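Local coordinates for protein short afifavidin (PDB 6HDT) that binds biotin and 2-iminobiotin tightly without covalent attachment, as a dimeric bacterial member of the avidin family, at the interface of chains A and B. Sequence-based numbering; all coordinates share one arbitrary frame. Chains: chain A/B, Short afifavidin.

The interface of chains A and B. Residues chain A 72-73, 88-90; chain B 72-73, 88-90.
Across the two-fold axis, A:Ser88 and B:Ser88 meet CB against CB, 3.9 Å apart, with their OG atoms turned to different sides, and each also meets the threonine two residues further along the partner's strand 85-96. The hydroxyl OG of A:Ser88 lies 2.9 Å from OG1 of B:Thr90, a weak hydrogen bond. Its twin, OG1 of A:Thr90 to OG of B:Ser88 at 3.0 Å, comes in alongside the CB-OG bond and is at most a weak hydrogen bond. A:Thr90 puts OG1 beside its own backbone N (chi1 -39°), facing the partner serine, while its methyl CG2 lies near the backbone N of B:Ser88. A valine in place of A:Thr90 would probably leave the B:Ser88 hydroxyl without this polar mate and set a methyl against it.

Within each chain a firmer bond fixes the serine: OG1 of A:Thr73 holds OG of A:Ser88 at 2.8 Å, linking strand 69-75 to strand 85-96, and in chain B OG1 of B:Thr73 and OG of B:Ser88 are 2.7 Å apart. Water 1 then bridges the subunits, 2.7 Å from OG1 of both A:Thr73 and B:Thr73, which joins the hydroxyls into a chain running from one serine to the other. Behind this polar seam, CB of A:Trp89 packs over one face of the A:Phe72 ring, inside its own subunit.

The patch is a small, hydroxyl-rich centre of the sheet-to-sheet dimer interface, probably helping to register the two avidin barrels.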
ATOM      1  N   PHE A  72      -2.560   2.674  -0.462  1.00 14.26           N
ATOM      2  CA  PHE A  72      -1.730   3.356   0.511  1.00 15.72           C
ATOM      3  C   PHE A  72      -1.587   2.563   1.787  1.00 15.46           C
ATOM      4  O   PHE A  72      -2.428   1.744   2.140  1.00 14.48           O
ATOM      5  CB  PHE A  72      -2.221   4.768   0.830  1.00 17.47           C
ATOM      6  CG  PHE A  72      -3.662   4.841   1.270  1.00 16.20           C
ATOM      7  CD1 PHE A  72      -4.684   5.029   0.351  1.00 18.06           C
ATOM      8  CD2 PHE A  72      -3.990   4.786   2.606  1.00 15.84           C
ATOM      9  CE1 PHE A  72      -5.998   5.103   0.766  1.00 18.48           C
ATOM     10  CE2 PHE A  72      -5.302   4.848   3.033  1.00 15.82           C
ATOM     11  CZ  PHE A  72      -6.324   5.027   2.100  1.00 17.98           C
ATOM     12  N   THR A  73      -0.468   2.818   2.453  1.00 15.57           N
ATOM     13  CA  THR A  73      -0.101   2.078   3.658  1.00 16.19           C
ATOM     14  C   THR A  73       0.124   3.005   4.837  1.00 15.37           C
ATOM     15  O   THR A  73       0.626   4.101   4.652  1.00 15.87           O
ATOM     16  CB  THR A  73       1.160   1.258   3.396  1.00 15.25           C
ATOM     17  OG1 THR A  73       0.887   0.327   2.361  1.00 17.65           O
ATOM     18  CG2 THR A  73       1.630   0.501   4.632  1.00 16.57           C
ATOM     19  N   SER A  88      -2.714  -1.675   4.784  1.00 17.03           N
ATOM     20  CA  SER A  88      -2.777  -1.094   3.444  1.00 12.65           C
ATOM     21  C   SER A  88      -4.207  -1.095   2.973  1.00 12.85           C
ATOM     22  O   SER A  88      -4.913  -2.051   3.146  1.00 13.60           O
ATOM     23  CB  SER A  88      -1.909  -1.837   2.441  1.00 14.51           C
ATOM     24  OG  SER A  88      -0.532  -1.992   2.922  1.00 15.73           O
ATOM     25  N   TRP A  89      -4.581  -0.025   2.279  1.00 15.20           N
ATOM     26  CA  TRP A  89      -5.886   0.074   1.684  1.00 15.84           C
ATOM     27  C   TRP A  89      -5.693   0.095   0.187  1.00 16.91           C
ATOM     28  O   TRP A  89      -4.711   0.651  -0.295  1.00 16.28           O
ATOM     29  CB  TRP A  89      -6.538   1.400   2.066  1.00 17.98           C
ATOM     30  CG  TRP A  89      -7.023   1.571   3.452  1.00 17.42           C
ATOM     31  CD1 TRP A  89      -8.312   1.520   3.881  1.00 18.70           C
ATOM     32  CD2 TRP A  89      -6.232   1.893   4.589  1.00 18.11           C
ATOM     33  NE1 TRP A  89      -8.374   1.767   5.220  1.00 20.28           N
ATOM     34  CE2 TRP A  89      -7.108   2.003   5.685  1.00 18.02           C
ATOM     35  CE3 TRP A  89      -4.862   2.110   4.788  1.00 17.77           C
ATOM     36  CZ2 TRP A  89      -6.667   2.338   6.956  1.00 17.25           C
ATOM     37  CZ3 TRP A  89      -4.422   2.424   6.078  1.00 16.38           C
ATOM     38  CH2 TRP A  89      -5.309   2.527   7.132  1.00 15.60           C
ATOM     39  N   THR A  90      -6.668  -0.420  -0.566  1.00 20.64           N
ATOM     40  CA  THR A  90      -6.614  -0.332  -2.022  1.00 15.68           C
ATOM     41  C   THR A  90      -8.023  -0.160  -2.537  1.00 12.97           C
ATOM     42  O   THR A  90      -8.934  -0.764  -2.024  1.00 14.49           O
ATOM     43  CB  THR A  90      -5.964  -1.575  -2.664  1.00 15.30           C
ATOM     44  OG1 THR A  90      -4.849  -2.022  -1.859  1.00 17.65           O
ATOM     45  CG2 THR A  90      -5.505  -1.284  -4.111  1.00 17.28           C
TER
ATOM     46  N   PHE B  72       2.820  -2.449   0.942  1.00 14.60           N
ATOM     47  CA  PHE B  72       3.388  -1.710  -0.185  1.00 14.37           C
ATOM     48  C   PHE B  72       2.426  -1.701  -1.332  1.00 14.80           C
ATOM     49  O   PHE B  72       1.554  -2.564  -1.435  1.00 15.75           O
ATOM     50  CB  PHE B  72       4.813  -2.196  -0.578  1.00 16.18           C
ATOM     51  CG  PHE B  72       4.885  -3.642  -1.018  1.00 17.15           C
ATOM     52  CD1 PHE B  72       5.072  -4.667  -0.105  1.00 19.12           C
ATOM     53  CD2 PHE B  72       4.759  -3.969  -2.360  1.00 19.01           C
ATOM     54  CE1 PHE B  72       5.141  -5.982  -0.517  1.00 20.95           C
ATOM     55  CE2 PHE B  72       4.818  -5.279  -2.779  1.00 17.20           C
ATOM     56  CZ  PHE B  72       5.011  -6.291  -1.856  1.00 20.98           C
ATOM     57  N   THR B  73       2.614  -0.709  -2.176  1.00 13.88           N
ATOM     58  CA  THR B  73       1.696  -0.503  -3.298  1.00 13.97           C
ATOM     59  C   THR B  73       2.475  -0.399  -4.617  1.00 16.14           C
ATOM     60  O   THR B  73       3.608   0.101  -4.635  1.00 15.41           O
ATOM     61  CB  THR B  73       0.910   0.781  -3.029  1.00 14.00           C
ATOM     62  OG1 THR B  73       0.163   0.643  -1.830  1.00 17.65           O
ATOM     63  CG2 THR B  73      -0.105   1.094  -4.178  1.00 15.03           C
ATOM     64  N   SER B  88      -2.111  -3.258  -3.699  1.00 14.73           N
ATOM     65  CA  SER B  88      -1.357  -3.182  -2.438  1.00 16.21           C
ATOM     66  C   SER B  88      -1.258  -4.558  -1.808  1.00 15.68           C
ATOM     67  O   SER B  88      -2.236  -5.314  -1.802  1.00 15.83           O
ATOM     68  CB  SER B  88      -1.978  -2.212  -1.414  1.00 18.92           C
ATOM     69  OG  SER B  88      -2.107  -0.884  -1.887  1.00 17.00           O
ATOM     70  N   TRP B  89      -0.071  -4.841  -1.252  1.00 15.99           N
ATOM     71  CA  TRP B  89       0.203  -6.027  -0.494  1.00 17.28           C
ATOM     72  C   TRP B  89       0.437  -5.656   0.979  1.00 16.96           C
ATOM     73  O   TRP B  89       1.070  -4.629   1.290  1.00 17.54           O
ATOM     74  CB  TRP B  89       1.531  -6.648  -0.957  1.00 17.49           C
ATOM     75  CG  TRP B  89       1.567  -7.249  -2.352  1.00 17.90           C
ATOM     76  CD1 TRP B  89       1.553  -8.586  -2.660  1.00 17.10           C
ATOM     77  CD2 TRP B  89       1.699  -6.558  -3.603  1.00 15.34           C
ATOM     78  NE1 TRP B  89       1.680  -8.780  -3.995  1.00 17.70           N
ATOM     79  CE2 TRP B  89       1.759  -7.556  -4.612  1.00 20.12           C
ATOM     80  CE3 TRP B  89       1.839  -5.210  -3.971  1.00 16.20           C
ATOM     81  CZ2 TRP B  89       1.923  -7.246  -5.946  1.00 17.88           C
ATOM     82  CZ3 TRP B  89       1.947  -4.907  -5.319  1.00 18.00           C
ATOM     83  CH2 TRP B  89       2.002  -5.921  -6.282  1.00 18.68           C
ATOM     84  N   THR B  90      -0.014  -6.525   1.876  1.00 16.43           N
ATOM     85  CA  THR B  90       0.268  -6.334   3.298  1.00 15.48           C
ATOM     86  C   THR B  90       0.617  -7.676   3.877  1.00 16.71           C
ATOM     87  O   THR B  90      -0.035  -8.672   3.534  1.00 16.07           O
ATOM     88  CB  THR B  90      -0.974  -5.766   4.023  1.00 15.74           C
ATOM     89  OG1 THR B  90      -1.509  -4.680   3.265  1.00 16.24           O
ATOM     90  CG2 THR B  90      -0.653  -5.236   5.341  1.00 15.22           C
TER
HETATM   91  O   HOH W   1       1.669   1.666   0.129  1.00 17.44           O